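Transcriptional regulator, MarR family (Methanosarcina mazei, PDB 3S2W) probably binds DNA as a two-chain transcription factor of the MarR family, regulating gene expression through a winged helix-turn-helix domain. Local coordinates at residues P54-L59 with G92-Q97. Numbering follows the deposited sequence.
Sequences PFLMRL and GYVFRQ
L59 and V94 make the tightest contact between helix segment 54-59 and segment 92-97, methyl against methyl: L59 CD1 lies 3.7 Å from V94 CG1, and the two side chains cross nearly perpendicularly. In V94, CG1 stands anti to the carbonyl carbon (chi1 -56°), which aims that branch at the helix. L56 reaches the same methyl from one turn earlier, its CD1 4.3 Å from V94 CG1, so both leucines share a single valine branch. The CD1 of L56 also approaches the CB of Y93 at 4.4 Å, touching the base of the tyrosine rather than its ring. No hydrogen bond joins the segments. The contact is thus wholly apolar, and although its four residues are buried, the two segments together bury just 120 Å² against each other.

In the winged helix-turn-helix fold of MarR proteins, this contact sets helix 53-61 against the first strand of the wing hairpin, 94-98, which pairs antiparallel with 106-110. The chain turns into that strand at G92, whose positive phi (82°) belongs to a Schellman motif ending helix 78-90; the carbonyl oxygen of G92 accepts a hydrogen bond from T111 OG1. Further out, Y93 is anchored by a hydrogen bond from its hydroxyl to Y46 O, while I48 touches both Y93 and L56, and L110 of the partner strand packs on L56 and L59. V94 also rests on L88 and V89 of helix 78-90, and elsewhere on helix 53-61, P54 packs on R33 and R58 on Y30, both of the second subunit.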
loop_
_atom_site.group_PDB
_atom_site.type_symbol
_atom_site.label_atom_id
_atom_site.label_comp_id
_atom_site.label_asym_id
_atom_site.label_seq_id
_atom_site.Cartn_x
_atom_site.Cartn_y
_atom_site.Cartn_z
ATOM N N PRO A 54 -3.678 10.956 -0.951
ATOM C CA PRO A 54 -3.741 10.470 -2.332
ATOM C C PRO A 54 -4.748 11.283 -3.162
ATOM O O PRO A 54 -4.393 11.656 -4.279
ATOM C CB PRO A 54 -4.209 9.018 -2.178
ATOM C CG PRO A 54 -4.030 8.692 -0.771
ATOM C CD PRO A 54 -4.216 9.962 -0.013
ATOM N N PHE A 55 -5.944 11.568 -2.624
ATOM C CA PHE A 55 -6.920 12.485 -3.269
ATOM C C PHE A 55 -6.355 13.882 -3.505
ATOM O O PHE A 55 -6.361 14.388 -4.620
ATOM C CB PHE A 55 -8.243 12.581 -2.468
ATOM C CG PHE A 55 -8.951 11.256 -2.325
ATOM C CD1 PHE A 55 -9.759 10.775 -3.350
ATOM C CD2 PHE A 55 -8.764 10.467 -1.184
ATOM C CE1 PHE A 55 -10.375 9.552 -3.249
ATOM C CE2 PHE A 55 -9.390 9.232 -1.072
ATOM C CZ PHE A 55 -10.195 8.772 -2.107
ATOM N N LEU A 56 -5.866 14.518 -2.458
ATOM C CA LEU A 56 -5.242 15.815 -2.651
ATOM C C LEU A 56 -4.221 15.764 -3.806
ATOM O O LEU A 56 -4.276 16.596 -4.707
ATOM C CB LEU A 56 -4.612 16.289 -1.352
ATOM C CG LEU A 56 -4.621 17.793 -1.112
ATOM C CD1 LEU A 56 -6.028 18.373 -1.250
ATOM C CD2 LEU A 56 -4.025 18.117 0.258
HETATM N N MSE A 57 -3.322 14.777 -3.806
HETATM C CA MSE A 57 -2.273 14.701 -4.825
HETATM C C MSE A 57 -2.856 14.537 -6.230
HETATM O O MSE A 57 -2.313 15.052 -7.204
HETATM C CB MSE A 57 -1.271 13.564 -4.528
HETATM C CG MSE A 57 -0.377 13.798 -3.290
HETATM SE SE MSE A 57 0.685 15.469 -3.365
HETATM C CE MSE A 57 2.079 14.936 -4.627
ATOM N N ARG A 58 -3.966 13.821 -6.330
ATOM C CA ARG A 58 -4.647 13.650 -7.609
ATOM C C ARG A 58 -5.268 14.956 -8.122
ATOM O O ARG A 58 -5.140 15.286 -9.300
ATOM C CB ARG A 58 -5.714 12.562 -7.489
ATOM C CG ARG A 58 -6.309 12.130 -8.813
ATOM C CD ARG A 58 -5.242 11.652 -9.759
ATOM N NE ARG A 58 -5.642 11.875 -11.141
ATOM C CZ ARG A 58 -5.873 10.910 -12.020
ATOM N NH1 ARG A 58 -5.726 9.636 -11.678
ATOM N NH2 ARG A 58 -6.241 11.232 -13.250
ATOM N N LEU A 59 -5.930 15.703 -7.239
ATOM C CA LEU A 59 -6.497 16.982 -7.632
ATOM C C LEU A 59 -5.437 17.948 -8.158
ATOM O O LEU A 59 -5.732 18.747 -9.044
ATOM C CB LEU A 59 -7.274 17.612 -6.483
ATOM C CG LEU A 59 -8.545 16.843 -6.193
ATOM C CD1 LEU A 59 -9.135 17.298 -4.870
ATOM C CD2 LEU A 59 -9.511 17.053 -7.344
ATOM N N GLY A 92 -11.363 22.566 4.685
ATOM C CA GLY A 92 -11.385 23.711 3.789
ATOM C C GLY A 92 -10.393 23.652 2.643
ATOM O O GLY A 92 -9.970 24.689 2.135
ATOM N N TYR A 93 -10.032 22.440 2.227
ATOM C CA TYR A 93 -9.056 22.256 1.158
ATOM C C TYR A 93 -9.701 21.961 -0.176
ATOM O O TYR A 93 -9.073 22.104 -1.219
ATOM C CB TYR A 93 -8.101 21.123 1.489
ATOM C CG TYR A 93 -7.164 21.454 2.603
ATOM C CD1 TYR A 93 -6.460 22.642 2.600
ATOM C CD2 TYR A 93 -6.995 20.585 3.670
ATOM C CE1 TYR A 93 -5.608 22.942 3.613
ATOM C CE2 TYR A 93 -6.148 20.880 4.685
ATOM C CZ TYR A 93 -5.453 22.057 4.654
ATOM O OH TYR A 93 -4.600 22.366 5.666
ATOM N N VAL A 94 -10.947 21.512 -0.153
ATOM C CA VAL A 94 -11.637 21.267 -1.410
ATOM C C VAL A 94 -13.084 21.579 -1.263
ATOM O O VAL A 94 -13.601 21.598 -0.152
ATOM C CB VAL A 94 -11.562 19.810 -1.851
ATOM C CG1 VAL A 94 -10.131 19.377 -1.951
ATOM C CG2 VAL A 94 -12.387 18.921 -0.907
ATOM N N PHE A 95 -13.745 21.791 -2.393
ATOM C CA PHE A 95 -15.191 21.934 -2.378
ATOM C C PHE A 95 -15.779 21.055 -3.442
ATOM O O PHE A 95 -15.062 20.597 -4.338
ATOM C CB PHE A 95 -15.644 23.400 -2.502
ATOM C CG PHE A 95 -15.432 24.009 -3.869
ATOM C CD1 PHE A 95 -16.415 23.912 -4.851
ATOM C CD2 PHE A 95 -14.269 24.706 -4.160
ATOM C CE1 PHE A 95 -16.225 24.475 -6.093
ATOM C CE2 PHE A 95 -14.081 25.284 -5.415
ATOM C CZ PHE A 95 -15.056 25.171 -6.378
ATOM N N ARG A 96 -17.070 20.782 -3.289
ATOM C CA ARG A 96 -17.831 19.922 -4.188
ATOM C C ARG A 96 -18.778 20.772 -5.022
ATOM O O ARG A 96 -19.333 21.758 -4.546
ATOM C CB ARG A 96 -18.705 18.966 -3.388
ATOM C CG ARG A 96 -18.065 17.711 -2.869
ATOM C CD ARG A 96 -18.902 17.244 -1.654
ATOM N NE ARG A 96 -18.647 15.868 -1.255
ATOM C CZ ARG A 96 -18.584 15.464 0.009
ATOM N NH1 ARG A 96 -18.758 16.350 0.992
ATOM N NH2 ARG A 96 -18.348 14.173 0.296
ATOM N N GLN A 97 -19.009 20.364 -6.256
ATOM C CA GLN A 97 -19.992 21.045 -7.079
ATOM C C GLN A 97 -20.758 20.023 -7.865
ATOM O O GLN A 97 -20.156 19.234 -8.585
ATOM C CB GLN A 97 -19.311 22.010 -8.035
ATOM C CG GLN A 97 -19.677 23.448 -7.787
ATOM C CD GLN A 97 -21.024 23.783 -8.357
ATOM O OE1 GLN A 97 -21.251 23.612 -9.552
ATOM N NE2 GLN A 97 -21.938 24.241 -7.507
#